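PDB 2H6L: hypothetical protein from Archaeoglobus fulgidus, which is of unknown function but binds zinc through a cluster of histidines and assembles as a trimer of PPC (PCC, DUF296) domains. Local coordinates for residues L16-D21 and E109-E114; I40-A45 and C113-L118; F29-G34 and D83-C88; K2-E7 and E123-A128. All coordinates share one frame; numbering follows the deposited sequence.

Contact 1: residues L16-D21 and E109-E114; sequences LDYGKD and EVFACE
The loop that joins strand 10-15 to helix 22-33 in this PPC domain lies along the corner where strand 99-110 gives way to strand 113-119, a corner that coincides with a classic beta bulge in which Phe-111 and Ala-112 both face Ala-45. A type II turn from Asp-17 to Lys-20 shapes the loop, with Gly-19 at a positive phi of 79° where a side chain would clash with the preceding carbonyl. Both backbone ends of Val-110 are gripped by this turn: Gly-19 N gives a nearly straight hydrogen bond to Val-110 O (2.8 Å), lying in the carbonyl plane, whereas Val-110 N reaches Lys-20 O at 3.0 Å from above that carbonyl's plane. Beyond the corner, Leu-16 N bonds to Cys-113 O at 3.0 Å, and a water accepts from Cys-113 N while donating to Leu-16 O. Between these bonds the Val-110 side chain points into the loop, its CG2 3.9 Å from Leu-16 CD2. Leu-16 CD2 also presses on Cys-113 SG at 3.5 Å, the sulfur being anti to its own backbone N. Toward the second subunit, whose Gln-132 and Gln-56 pack on them, Tyr-18 and Phe-111 cross obliquely, ring planes at 62°, with Tyr-18 CE2 3.6 Å from Phe-111 CD1. Asp-21 N-caps the helix through Arg-24 N, and Glu-109 bridges to Arg-47. The loop and one water thus satisfy the backbone of Val-110 and Cys-113 on either side of the break, Phe-111 and Ala-112 bond to Ala-45, and side chains supply apolar cover.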
loop_
_atom_site.group_PDB
_atom_site.type_symbol
_atom_site.label_atom_id
_atom_site.label_comp_id
_atom_site.label_asym_id
_atom_site.label_seq_id
_atom_site.Cartn_x
_atom_site.Cartn_y
_atom_site.Cartn_z
ATOM N N LEU A 16 11.412 -10.997 -8.255
ATOM C CA LEU A 16 12.713 -10.387 -8.498
ATOM C C LEU A 16 13.854 -11.343 -8.204
ATOM O O LEU A 16 13.687 -12.305 -7.462
ATOM C CB LEU A 16 12.878 -9.133 -7.638
ATOM C CG LEU A 16 12.328 -7.835 -8.232
ATOM C CD1 LEU A 16 10.983 -8.085 -8.869
ATOM C CD2 LEU A 16 12.238 -6.776 -7.151
ATOM N N ASP A 17 15.014 -11.064 -8.788
ATOM C CA ASP A 17 16.194 -11.895 -8.583
ATOM C C ASP A 17 16.945 -11.548 -7.307
ATOM O O ASP A 17 17.138 -10.373 -6.973
ATOM C CB ASP A 17 17.159 -11.761 -9.766
ATOM C CG ASP A 17 16.584 -12.311 -11.050
ATOM O OD1 ASP A 17 16.107 -13.463 -11.044
ATOM O OD2 ASP A 17 16.612 -11.594 -12.071
ATOM N N TYR A 18 17.370 -12.588 -6.600
ATOM C CA TYR A 18 18.124 -12.442 -5.369
ATOM C C TYR A 18 19.459 -11.741 -5.649
ATOM O O TYR A 18 20.097 -11.993 -6.670
ATOM C CB TYR A 18 18.363 -13.837 -4.772
ATOM C CG TYR A 18 19.328 -13.889 -3.609
ATOM C CD1 TYR A 18 20.708 -13.827 -3.813
ATOM C CD2 TYR A 18 18.862 -14.023 -2.303
ATOM C CE1 TYR A 18 21.601 -13.898 -2.742
ATOM C CE2 TYR A 18 19.742 -14.095 -1.231
ATOM C CZ TYR A 18 21.110 -14.033 -1.455
ATOM O OH TYR A 18 21.978 -14.115 -0.396
ATOM N N GLY A 19 19.865 -10.851 -4.752
ATOM C CA GLY A 19 21.132 -10.155 -4.914
ATOM C C GLY A 19 21.214 -8.982 -5.881
ATOM O O GLY A 19 22.267 -8.363 -5.991
ATOM N N LYS A 20 20.128 -8.668 -6.581
ATOM C CA LYS A 20 20.127 -7.553 -7.530
ATOM C C LYS A 20 19.314 -6.393 -6.963
ATOM O O LYS A 20 18.465 -6.603 -6.102
ATOM C CB LYS A 20 19.510 -7.991 -8.862
ATOM C CG LYS A 20 20.213 -9.161 -9.527
ATOM C CD LYS A 20 21.622 -8.785 -9.969
ATOM C CE LYS A 20 22.306 -9.958 -10.673
ATOM N NZ LYS A 20 23.605 -9.564 -11.295
ATOM N N ASP A 21 19.557 -5.180 -7.460
ATOM C CA ASP A 21 18.833 -4.004 -6.974
ATOM C C ASP A 21 17.341 -4.049 -7.276
ATOM O O ASP A 21 16.921 -4.330 -8.396
ATOM C CB ASP A 21 19.414 -2.718 -7.565
ATOM C CG ASP A 21 18.778 -1.471 -6.967
ATOM O OD1 ASP A 21 19.054 -1.177 -5.789
ATOM O OD2 ASP A 21 17.990 -0.798 -7.663
ATOM N N GLU A 109 19.000 -4.177 -2.092
ATOM C CA GLU A 109 19.460 -5.454 -2.604
ATOM C C GLU A 109 18.345 -6.418 -2.251
ATOM O O GLU A 109 17.943 -6.508 -1.096
ATOM C CB GLU A 109 20.747 -5.874 -1.912
ATOM C CG GLU A 109 21.417 -7.071 -2.547
ATOM C CD GLU A 109 22.718 -7.424 -1.860
ATOM O OE1 GLU A 109 23.513 -6.495 -1.593
ATOM O OE2 GLU A 109 22.949 -8.624 -1.594
ATOM N N VAL A 110 17.841 -7.129 -3.248
ATOM C CA VAL A 110 16.755 -8.072 -3.026
ATOM C C VAL A 110 17.137 -9.415 -2.393
ATOM O O VAL A 110 18.163 -10.015 -2.740
ATOM C CB VAL A 110 16.040 -8.387 -4.347
ATOM C CG1 VAL A 110 15.030 -9.507 -4.134
ATOM C CG2 VAL A 110 15.361 -7.146 -4.877
ATOM N N PHE A 111 16.297 -9.875 -1.464
ATOM C CA PHE A 111 16.474 -11.180 -0.844
ATOM C C PHE A 111 15.385 -12.008 -1.519
ATOM O O PHE A 111 15.658 -13.028 -2.162
ATOM C CB PHE A 111 16.225 -11.146 0.663
ATOM C CG PHE A 111 16.353 -12.500 1.317
ATOM C CD1 PHE A 111 17.602 -13.101 1.465
ATOM C CD2 PHE A 111 15.227 -13.204 1.714
ATOM C CE1 PHE A 111 17.727 -14.380 1.993
ATOM C CE2 PHE A 111 15.334 -14.493 2.246
ATOM C CZ PHE A 111 16.589 -15.084 2.384
ATOM N N ALA A 112 14.147 -11.543 -1.366
ATOM C CA ALA A 112 12.971 -12.156 -1.979
ATOM C C ALA A 112 11.961 -11.024 -2.121
ATOM O O ALA A 112 11.582 -10.393 -1.130
ATOM C CB ALA A 112 12.404 -13.269 -1.098
ATOM N N CYS A 113 11.535 -10.758 -3.352
ATOM C CA CYS A 113 10.593 -9.674 -3.592
ATOM C C CYS A 113 9.526 -10.017 -4.620
ATOM O O CYS A 113 9.825 -10.483 -5.710
ATOM C CB CYS A 113 11.355 -8.424 -4.040
ATOM S SG CYS A 113 10.343 -6.933 -4.169
ATOM N N GLU A 114 8.273 -9.784 -4.247
ATOM C CA GLU A 114 7.137 -10.043 -5.113
ATOM C C GLU A 114 6.526 -8.673 -5.374
ATOM O O GLU A 114 6.062 -7.995 -4.459
ATOM C CB GLU A 114 6.156 -10.992 -4.407
ATOM C CG GLU A 114 6.856 -12.269 -3.913
ATOM C CD GLU A 114 5.951 -13.261 -3.172
ATOM O OE1 GLU A 114 4.933 -12.852 -2.579
ATOM O OE2 GLU A 114 6.286 -14.465 -3.166
HETATM O O HOH W 1 12.382 -12.993 -5.191
#

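Contact 2: residues I40-A45 and C113-L118; sequences ISAIGA and CEVFVL
Val-115 has CG1 anti to its backbone N (chi1 -171°), and Ile-40 places CG2 in the same relation to its own N, so that the two branches run side by side and meet at 4.1 Å between Ile-40 CG2 and Val-115 CG1. The other Val-115 branch, CG2, is anti to the carbonyl carbon and rests against Ala-42 CB. These residues lie on one face of an antiparallel ladder between strands 38-43 and 113-119 in the main sheet of the PPC domain; the short strand axes run 4.6 Å apart at their closest, at 164°. Ser-41 with Phe-116 and Ile-43 with Glu-114 are the hydrogen-bonded pairs. In the first, Phe-116 N bonds to Ser-41 O at 2.7 Å, nearly along the C=O axis, and the return bond from Ser-41 N to Phe-116 O is longer and more bent. The second pair is more even, both bonds measuring 3.2 Å, Ile-43 N to Glu-114 O and Glu-114 N to Ile-43 O. Val-115 and its partner Ala-42 form a non-hydrogen-bonded pair with a CA-CA distance of only 4.3 Å. The opposite face, with Ser-41, Ile-43, Glu-114 and Phe-116, meets the second subunit: Glu-114 OE1 bonds to the zinc ligand His-89 of that subunit, and Phe-116 stacks on its His-39. That second-shell carboxylate probably orients the imidazole and makes it a stronger ligand. Where the ladder ends, Gly-44 pairs with Cys-113, and a CB on the glycine would lie only 3.1 Å from Cys-113 CA.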
loop_
_atom_site.group_PDB
_atom_site.type_symbol
_atom_site.label_atom_id
_atom_site.label_comp_id
_atom_site.label_asym_id
_atom_site.label_seq_id
_atom_site.Cartn_x
_atom_site.Cartn_y
_atom_site.Cartn_z
ATOM N N ILE A 40 2.759 0.899 -8.440
ATOM C CA ILE A 40 3.629 -0.169 -7.968
ATOM C C ILE A 40 3.419 -0.525 -6.508
ATOM O O ILE A 40 3.212 0.348 -5.668
ATOM C CB ILE A 40 5.106 0.226 -8.109
ATOM C CG1 ILE A 40 5.459 0.435 -9.583
ATOM C CG2 ILE A 40 5.990 -0.829 -7.463
ATOM C CD1 ILE A 40 6.828 1.070 -9.783
ATOM N N SER A 41 3.514 -1.817 -6.213
ATOM C CA SER A 41 3.377 -2.305 -4.852
ATOM C C SER A 41 4.241 -3.561 -4.697
ATOM O O SER A 41 4.389 -4.329 -5.640
ATOM C CB SER A 41 1.921 -2.638 -4.560
ATOM O OG SER A 41 1.778 -3.064 -3.222
ATOM N N ALA A 42 4.817 -3.764 -3.518
ATOM C CA ALA A 42 5.645 -4.946 -3.295
ATOM C C ALA A 42 5.808 -5.288 -1.825
ATOM O O ALA A 42 5.598 -4.448 -0.951
ATOM C CB ALA A 42 7.028 -4.745 -3.933
ATOM N N ILE A 43 6.159 -6.544 -1.561
ATOM C CA ILE A 43 6.409 -7.011 -0.205
ATOM C C ILE A 43 7.536 -8.025 -0.315
ATOM O O ILE A 43 7.875 -8.459 -1.411
ATOM C CB ILE A 43 5.182 -7.698 0.450
ATOM C CG1 ILE A 43 4.741 -8.912 -0.369
ATOM C CG2 ILE A 43 4.042 -6.702 0.609
ATOM C CD1 ILE A 43 3.698 -9.779 0.359
ATOM N N GLY A 44 8.115 -8.405 0.816
ATOM C CA GLY A 44 9.201 -9.363 0.780
ATOM C C GLY A 44 10.280 -8.959 1.754
ATOM O O GLY A 44 9.979 -8.473 2.838
ATOM N N ALA A 45 11.539 -9.159 1.378
ATOM C CA ALA A 45 12.645 -8.800 2.252
ATOM C C ALA A 45 13.862 -8.408 1.428
ATOM O O ALA A 45 14.015 -8.844 0.290
ATOM C CB ALA A 45 12.989 -9.971 3.173
ATOM N N CYS A 113 11.535 -10.758 -3.352
ATOM C CA CYS A 113 10.593 -9.674 -3.592
ATOM C C CYS A 113 9.526 -10.017 -4.620
ATOM O O CYS A 113 9.825 -10.483 -5.710
ATOM C CB CYS A 113 11.355 -8.424 -4.040
ATOM S SG CYS A 113 10.343 -6.933 -4.169
ATOM N N GLU A 114 8.273 -9.784 -4.247
ATOM C CA GLU A 114 7.137 -10.043 -5.113
ATOM C C GLU A 114 6.526 -8.673 -5.374
ATOM O O GLU A 114 6.062 -7.995 -4.459
ATOM C CB GLU A 114 6.156 -10.992 -4.407
ATOM C CG GLU A 114 6.856 -12.269 -3.913
ATOM C CD GLU A 114 5.951 -13.261 -3.172
ATOM O OE1 GLU A 114 4.933 -12.852 -2.579
ATOM O OE2 GLU A 114 6.286 -14.465 -3.166
ATOM N N VAL A 115 6.544 -8.271 -6.638
ATOM C CA VAL A 115 6.056 -6.963 -7.034
ATOM C C VAL A 115 4.773 -7.025 -7.842
ATOM O O VAL A 115 4.602 -7.902 -8.688
ATOM C CB VAL A 115 7.124 -6.226 -7.895
ATOM C CG1 VAL A 115 6.711 -4.780 -8.127
ATOM C CG2 VAL A 115 8.483 -6.305 -7.221
ATOM N N PHE A 116 3.865 -6.096 -7.570
ATOM C CA PHE A 116 2.629 -6.030 -8.329
ATOM C C PHE A 116 2.754 -4.781 -9.174
ATOM O O PHE A 116 2.975 -3.692 -8.649
ATOM C CB PHE A 116 1.403 -5.895 -7.423
ATOM C CG PHE A 116 0.120 -5.658 -8.180
ATOM C CD1 PHE A 116 -0.260 -6.511 -9.215
ATOM C CD2 PHE A 116 -0.703 -4.579 -7.870
ATOM C CE1 PHE A 116 -1.432 -6.293 -9.935
ATOM C CE2 PHE A 116 -1.875 -4.351 -8.581
ATOM C CZ PHE A 116 -2.243 -5.210 -9.616
ATOM N N VAL A 117 2.645 -4.940 -10.482
ATOM C CA VAL A 117 2.739 -3.796 -11.376
ATOM C C VAL A 117 1.420 -3.623 -12.107
ATOM O O VAL A 117 0.940 -4.546 -12.761
ATOM C CB VAL A 117 3.864 -3.980 -12.401
ATOM C CG1 VAL A 117 3.901 -2.792 -13.351
ATOM C CG2 VAL A 117 5.193 -4.136 -11.682
ATOM N N LEU A 118 0.831 -2.439 -11.981
ATOM C CA LEU A 118 -0.436 -2.144 -12.640
ATOM C C LEU A 118 -0.182 -1.061 -13.675
ATOM O O LEU A 118 -0.177 0.132 -13.351
ATOM C CB LEU A 118 -1.468 -1.652 -11.617
ATOM C CG LEU A 118 -2.897 -1.413 -12.110
ATOM C CD1 LEU A 118 -3.552 -2.737 -12.479
ATOM C CD2 LEU A 118 -3.699 -0.737 -11.020
#

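Contact 3: residues F29-G34 and D83-C88; sequences FLEEKG and DSKPFC
Leu-30, in the last turns of helix 22-33, points its side chain at strand 85-96. Its CB lies 4.0 Å from Pro-86 CB, and farther out, with CG beside the backbone N, the CD1 branch touches Cys-88 SG at 3.6 Å. One residue on, a bend at chi2 (-87°) brings the carboxylate of Glu-31 up to the strand. The Glu-31 side chain crosses that of Pro-86 at about a right angle, with Glu-31 OE1 3.1 Å from Pro-86 CD. Its other oxygen, OE2, faces Lys-85, whose chain bends at chi3; the Glu-31 OE2 to Lys-85 NZ salt bridge is long, 3.7 Å, and lies on the exposed side of the contact. This is helix-on-sheet packing within the PPC domain: the short axes approach to 8.6 Å with their directions 150° apart, and Val-79 of the adjoining strand 70-82 touches both Leu-30 and Pro-86. An alanine in place of Pro-86 would remove the CG and CD that the Glu-31 carboxylate touches and would probably loosen the packing on the Glu-31 side. Helix and strand are also tied by Cys-88 N, which bonds to OE2 of Glu-27, about one turn before Leu-30; the next residue along the strand is the zinc ligand His-89. At the helix end, Gly-34 takes positive phi (71°) as the C-prime residue of a Schellman motif, in which its N makes a weak bond to Glu-31 O.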
loop_
_atom_site.group_PDB
_atom_site.type_symbol
_atom_site.label_atom_id
_atom_site.label_comp_id
_atom_site.label_asym_id
_atom_site.label_seq_id
_atom_site.Cartn_x
_atom_site.Cartn_y
_atom_site.Cartn_z
ATOM N N PHE A 29 12.223 -4.232 -16.224
ATOM C CA PHE A 29 10.960 -4.822 -16.632
ATOM C C PHE A 29 10.120 -3.812 -17.420
ATOM O O PHE A 29 9.580 -4.127 -18.484
ATOM C CB PHE A 29 10.170 -5.269 -15.406
ATOM C CG PHE A 29 8.781 -5.718 -15.728
ATOM C CD1 PHE A 29 8.567 -6.897 -16.426
ATOM C CD2 PHE A 29 7.684 -4.940 -15.368
ATOM C CE1 PHE A 29 7.280 -7.298 -16.767
ATOM C CE2 PHE A 29 6.392 -5.330 -15.701
ATOM C CZ PHE A 29 6.188 -6.514 -16.404
ATOM N N LEU A 30 10.011 -2.598 -16.887
ATOM C CA LEU A 30 9.229 -1.542 -17.522
ATOM C C LEU A 30 9.729 -1.216 -18.926
ATOM O O LEU A 30 8.930 -1.047 -19.851
ATOM C CB LEU A 30 9.249 -0.279 -16.647
ATOM C CG LEU A 30 8.717 -0.500 -15.222
ATOM C CD1 LEU A 30 8.973 0.721 -14.338
ATOM C CD2 LEU A 30 7.236 -0.800 -15.306
ATOM N N GLU A 31 11.047 -1.117 -19.081
ATOM C CA GLU A 31 11.649 -0.814 -20.382
ATOM C C GLU A 31 11.310 -1.917 -21.381
ATOM O O GLU A 31 10.973 -1.652 -22.534
ATOM C CB GLU A 31 13.174 -0.698 -20.253
ATOM C CG GLU A 31 13.666 0.465 -19.393
ATOM C CD GLU A 31 13.832 1.761 -20.177
ATOM O OE1 GLU A 31 12.891 2.145 -20.905
ATOM O OE2 GLU A 31 14.904 2.398 -20.060
ATOM N N GLU A 32 11.398 -3.160 -20.922
ATOM C CA GLU A 32 11.109 -4.314 -21.762
ATOM C C GLU A 32 9.667 -4.334 -22.244
ATOM O O GLU A 32 9.392 -4.658 -23.402
ATOM C CB GLU A 32 11.417 -5.599 -20.994
ATOM C CG GLU A 32 10.909 -6.864 -21.658
ATOM C CD GLU A 32 11.267 -8.105 -20.873
ATOM O OE1 GLU A 32 10.913 -8.169 -19.675
ATOM O OE2 GLU A 32 11.901 -9.014 -21.454
ATOM N N LYS A 33 8.743 -3.988 -21.356
ATOM C CA LYS A 33 7.327 -3.978 -21.706
ATOM C C LYS A 33 6.883 -2.638 -22.271
ATOM O O LYS A 33 5.799 -2.529 -22.831
ATOM C CB LYS A 33 6.470 -4.315 -20.481
ATOM C CG LYS A 33 6.672 -5.722 -19.952
ATOM C CD LYS A 33 6.253 -6.767 -20.979
ATOM C CE LYS A 33 6.574 -8.178 -20.503
ATOM N NZ LYS A 33 6.196 -9.209 -21.517
ATOM N N GLY A 34 7.726 -1.622 -22.132
ATOM C CA GLY A 34 7.362 -0.308 -22.627
ATOM C C GLY A 34 6.272 0.341 -21.789
ATOM O O GLY A 34 5.399 1.024 -22.322
ATOM N N ASP A 83 13.423 12.115 -18.152
ATOM C CA ASP A 83 14.543 11.965 -19.075
ATOM C C ASP A 83 14.181 10.937 -20.152
ATOM O O ASP A 83 14.988 10.075 -20.509
ATOM C CB ASP A 83 15.805 11.520 -18.324
ATOM C CG ASP A 83 16.224 12.506 -17.240
ATOM O OD1 ASP A 83 16.286 13.721 -17.527
ATOM O OD2 ASP A 83 16.498 12.067 -16.102
ATOM N N SER A 84 12.948 11.032 -20.642
ATOM C CA SER A 84 12.416 10.164 -21.698
ATOM C C SER A 84 12.498 8.654 -21.475
ATOM O O SER A 84 12.681 7.895 -22.427
ATOM C CB SER A 84 13.086 10.496 -23.030
ATOM O OG SER A 84 14.430 10.059 -23.027
ATOM N N LYS A 85 12.364 8.216 -20.229
ATOM C CA LYS A 85 12.396 6.792 -19.927
ATOM C C LYS A 85 11.621 6.515 -18.647
ATOM O O LYS A 85 11.548 7.364 -17.756
ATOM C CB LYS A 85 13.839 6.301 -19.779
ATOM C CG LYS A 85 14.581 6.884 -18.593
ATOM C CD LYS A 85 15.990 6.311 -18.478
ATOM C CE LYS A 85 15.971 4.816 -18.200
ATOM N NZ LYS A 85 17.344 4.259 -18.038
ATOM N N PRO A 86 11.029 5.319 -18.536
ATOM C CA PRO A 86 10.270 5.002 -17.322
ATOM C C PRO A 86 11.080 5.221 -16.042
ATOM O O PRO A 86 12.174 4.676 -15.875
ATOM C CB PRO A 86 9.857 3.545 -17.541
ATOM C CG PRO A 86 10.886 3.023 -18.514
ATOM C CD PRO A 86 11.071 4.172 -19.455
ATOM N N PHE A 87 10.531 6.032 -15.146
ATOM C CA PHE A 87 11.195 6.353 -13.891
ATOM C C PHE A 87 10.340 5.966 -12.680
ATOM O O PHE A 87 9.166 6.325 -12.602
ATOM C CB PHE A 87 11.496 7.847 -13.849
ATOM C CG PHE A 87 12.112 8.299 -12.563
ATOM C CD1 PHE A 87 13.442 8.018 -12.278
ATOM C CD2 PHE A 87 11.357 8.999 -11.629
ATOM C CE1 PHE A 87 14.016 8.428 -11.082
ATOM C CE2 PHE A 87 11.918 9.413 -10.428
ATOM C CZ PHE A 87 13.253 9.128 -10.152
ATOM N N CYS A 88 10.935 5.235 -11.740
ATOM C CA CYS A 88 10.224 4.795 -10.542
ATOM C C CYS A 88 10.395 5.743 -9.358
ATOM O O CYS A 88 11.497 6.198 -9.069
ATOM C CB CYS A 88 10.699 3.399 -10.106
ATOM S SG CYS A 88 10.335 2.031 -11.235
#

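Contact 4: residues K2-E7 and E123-A128; sequences KVFEFE and EAPERA
Apolar contacts carry most of this junction, in which the N-terminal strand 2-7 lies against the loop leading into strand 127-129. Pro-125 meets two phenylalanines in different ways. Its CB sits over one face of the Phe-4 ring, a CH-pi contact 3.7 Å from Pro-125 CB to the ring centroid and 14° off the normal. Its CD instead meets the edge of the Phe-6 ring, with Phe-6 CZ 3.7 Å away. In both phenylalanines CG is anti to the carbonyl carbon, which carries the rings to the same proline. An alanine at Phe-4 would take away the aromatic face beneath Pro-125 CB and would probably leave the loop less firmly seated on the strand.

Polar contacts between the main chains run through water. One water donates to Glu-5 O and accepts from Glu-123 N (2.7 Å from the water O); another donates to both Glu-5 O and Glu-123 O and lies over a face of the Phe-6 ring.

Strand 2-7 pairs in an antiparallel ladder with the third subunit, and Leu-13 of that subunit packs on Phe-6 and Pro-125. Glu-7 bonds through its backbone to Ser-121, but ring contacts and water bridges join the strand to residues 123-128.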
loop_
_atom_site.group_PDB
_atom_site.type_symbol
_atom_site.label_atom_id
_atom_site.label_comp_id
_atom_site.label_asym_id
_atom_site.label_seq_id
_atom_site.Cartn_x
_atom_site.Cartn_y
_atom_site.Cartn_z
ATOM N N LYS A 2 -3.177 18.717 -10.758
ATOM C CA LYS A 2 -2.942 18.078 -12.046
ATOM C C LYS A 2 -3.601 16.698 -12.048
ATOM O O LYS A 2 -3.408 15.910 -11.129
ATOM C CB LYS A 2 -1.442 17.914 -12.301
ATOM C CG LYS A 2 -0.604 19.125 -11.941
ATOM C CD LYS A 2 -1.028 20.351 -12.720
ATOM C CE LYS A 2 -0.053 21.498 -12.490
ATOM N NZ LYS A 2 1.328 21.139 -12.923
ATOM N N VAL A 3 -4.369 16.416 -13.093
ATOM C CA VAL A 3 -5.065 15.144 -13.214
ATOM C C VAL A 3 -4.613 14.393 -14.456
ATOM O O VAL A 3 -4.606 14.947 -15.549
ATOM C CB VAL A 3 -6.592 15.358 -13.324
ATOM C CG1 VAL A 3 -7.294 14.013 -13.429
ATOM C CG2 VAL A 3 -7.106 16.145 -12.118
ATOM N N PHE A 4 -4.232 13.132 -14.283
ATOM C CA PHE A 4 -3.820 12.301 -15.414
ATOM C C PHE A 4 -4.750 11.098 -15.441
ATOM O O PHE A 4 -4.807 10.320 -14.491
ATOM C CB PHE A 4 -2.369 11.851 -15.256
ATOM C CG PHE A 4 -1.403 12.991 -15.117
ATOM C CD1 PHE A 4 -1.173 13.577 -13.883
ATOM C CD2 PHE A 4 -0.759 13.512 -16.234
ATOM C CE1 PHE A 4 -0.317 14.673 -13.760
ATOM C CE2 PHE A 4 0.096 14.606 -16.123
ATOM C CZ PHE A 4 0.318 15.185 -14.886
ATOM N N GLU A 5 -5.486 10.958 -16.534
ATOM C CA GLU A 5 -6.449 9.878 -16.674
ATOM C C GLU A 5 -5.903 8.702 -17.466
ATOM O O GLU A 5 -5.177 8.887 -18.448
ATOM C CB GLU A 5 -7.719 10.410 -17.343
ATOM C CG GLU A 5 -8.894 9.441 -17.346
ATOM C CD GLU A 5 -10.156 10.068 -17.916
ATOM O OE1 GLU A 5 -10.343 11.286 -17.721
ATOM O OE2 GLU A 5 -10.958 9.346 -18.544
ATOM N N PHE A 6 -6.264 7.496 -17.029
ATOM C CA PHE A 6 -5.819 6.269 -17.681
ATOM C C PHE A 6 -6.885 5.172 -17.654
ATOM O O PHE A 6 -7.934 5.313 -17.021
ATOM C CB PHE A 6 -4.575 5.704 -16.991
ATOM C CG PHE A 6 -3.470 6.703 -16.774
ATOM C CD1 PHE A 6 -3.446 7.499 -15.633
ATOM C CD2 PHE A 6 -2.422 6.807 -17.688
ATOM C CE1 PHE A 6 -2.393 8.379 -15.396
ATOM C CE2 PHE A 6 -1.360 7.687 -17.467
ATOM C CZ PHE A 6 -1.341 8.473 -16.320
ATOM N N GLU A 7 -6.592 4.079 -18.353
ATOM C CA GLU A 7 -7.447 2.900 -18.405
ATOM C C GLU A 7 -6.557 1.772 -17.913
ATOM O O GLU A 7 -5.355 1.768 -18.179
ATOM C CB GLU A 7 -7.867 2.573 -19.838
ATOM C CG GLU A 7 -9.221 3.086 -20.274
ATOM C CD GLU A 7 -9.522 2.727 -21.728
ATOM O OE1 GLU A 7 -8.878 3.297 -22.639
ATOM O OE2 GLU A 7 -10.395 1.865 -21.960
ATOM N N GLU A 123 -1.795 9.117 -21.328
ATOM C CA GLU A 123 -0.631 9.995 -21.410
ATOM C C GLU A 123 0.173 9.915 -20.118
ATOM O O GLU A 123 -0.319 10.255 -19.052
ATOM C CB GLU A 123 -1.067 11.437 -21.661
ATOM C CG GLU A 123 -1.806 11.625 -22.969
ATOM C CD GLU A 123 -1.013 11.108 -24.155
ATOM O OE1 GLU A 123 0.218 11.317 -24.176
ATOM O OE2 GLU A 123 -1.615 10.505 -25.071
ATOM N N ALA A 124 1.416 9.460 -20.221
ATOM C CA ALA A 124 2.279 9.334 -19.055
ATOM C C ALA A 124 2.749 10.684 -18.529
ATOM O O ALA A 124 3.157 11.556 -19.295
ATOM C CB ALA A 124 3.494 8.466 -19.395
ATOM N N PRO A 125 2.678 10.881 -17.206
ATOM C CA PRO A 125 3.130 12.162 -16.663
ATOM C C PRO A 125 4.652 12.254 -16.755
ATOM O O PRO A 125 5.360 11.253 -16.586
ATOM C CB PRO A 125 2.619 12.135 -15.226
ATOM C CG PRO A 125 2.583 10.681 -14.897
ATOM C CD PRO A 125 2.056 10.049 -16.162
ATOM N N GLU A 126 5.141 13.454 -17.054
ATOM C CA GLU A 126 6.567 13.693 -17.178
ATOM C C GLU A 126 7.039 14.515 -15.989
ATOM O O GLU A 126 6.349 15.436 -15.547
ATOM C CB GLU A 126 6.868 14.450 -18.470
ATOM C CG GLU A 126 6.366 13.777 -19.734
ATOM C CD GLU A 126 6.816 14.506 -20.985
ATOM O OE1 GLU A 126 8.045 14.601 -21.192
ATOM O OE2 GLU A 126 5.951 14.985 -21.751
ATOM N N ARG A 127 8.214 14.183 -15.475
ATOM C CA ARG A 127 8.766 14.897 -14.337
ATOM C C ARG A 127 9.669 16.047 -14.773
ATOM O O ARG A 127 10.623 15.856 -15.528
ATOM C CB ARG A 127 9.539 13.929 -13.432
ATOM C CG ARG A 127 8.639 12.969 -12.655
ATOM C CD ARG A 127 9.425 12.024 -11.754
ATOM N NE ARG A 127 8.539 11.071 -11.088
ATOM C CZ ARG A 127 7.709 11.386 -10.099
ATOM N NH1 ARG A 127 7.655 12.632 -9.646
ATOM N NH2 ARG A 127 6.923 10.456 -9.569
ATOM N N ALA A 128 9.345 17.247 -14.305
ATOM C CA ALA A 128 10.128 18.439 -14.621
ATOM C C ALA A 128 10.419 19.165 -13.313
ATOM O O ALA A 128 9.637 19.082 -12.360
ATOM C CB ALA A 128 9.352 19.351 -15.575
HETATM O O HOH W 2 -4.328 9.885 -21.047
HETATM O O HOH W 3 -2.754 10.541 -18.482
#

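How the contacts relate
Contact 2 is buried throughout and the most regular, a ladder inside the main sheet; contact 1, only partly buried, continues it around the corner, sharing Cys-113 and Glu-114, and Leu-16 CD1 packs on Val-115 CG2 at 3.5 Å. Contact 3, buried but for its Glu-31 and Lys-85 edge, lays helix 22-33 against the same sheet and meets contact 2 where Cys-88 SG touches Ile-40 CD1. Contact 4, also partly buried, lies across the chain's centre from contact 1, their centres about 29 Å apart, and touches contact 3 through Arg-127 and Phe-87. Direct backbone bonds dominate contacts 1 and 2, whereas contacts 3 and 4 depend on side chains around a proline, with a long salt bridge or waters alongside.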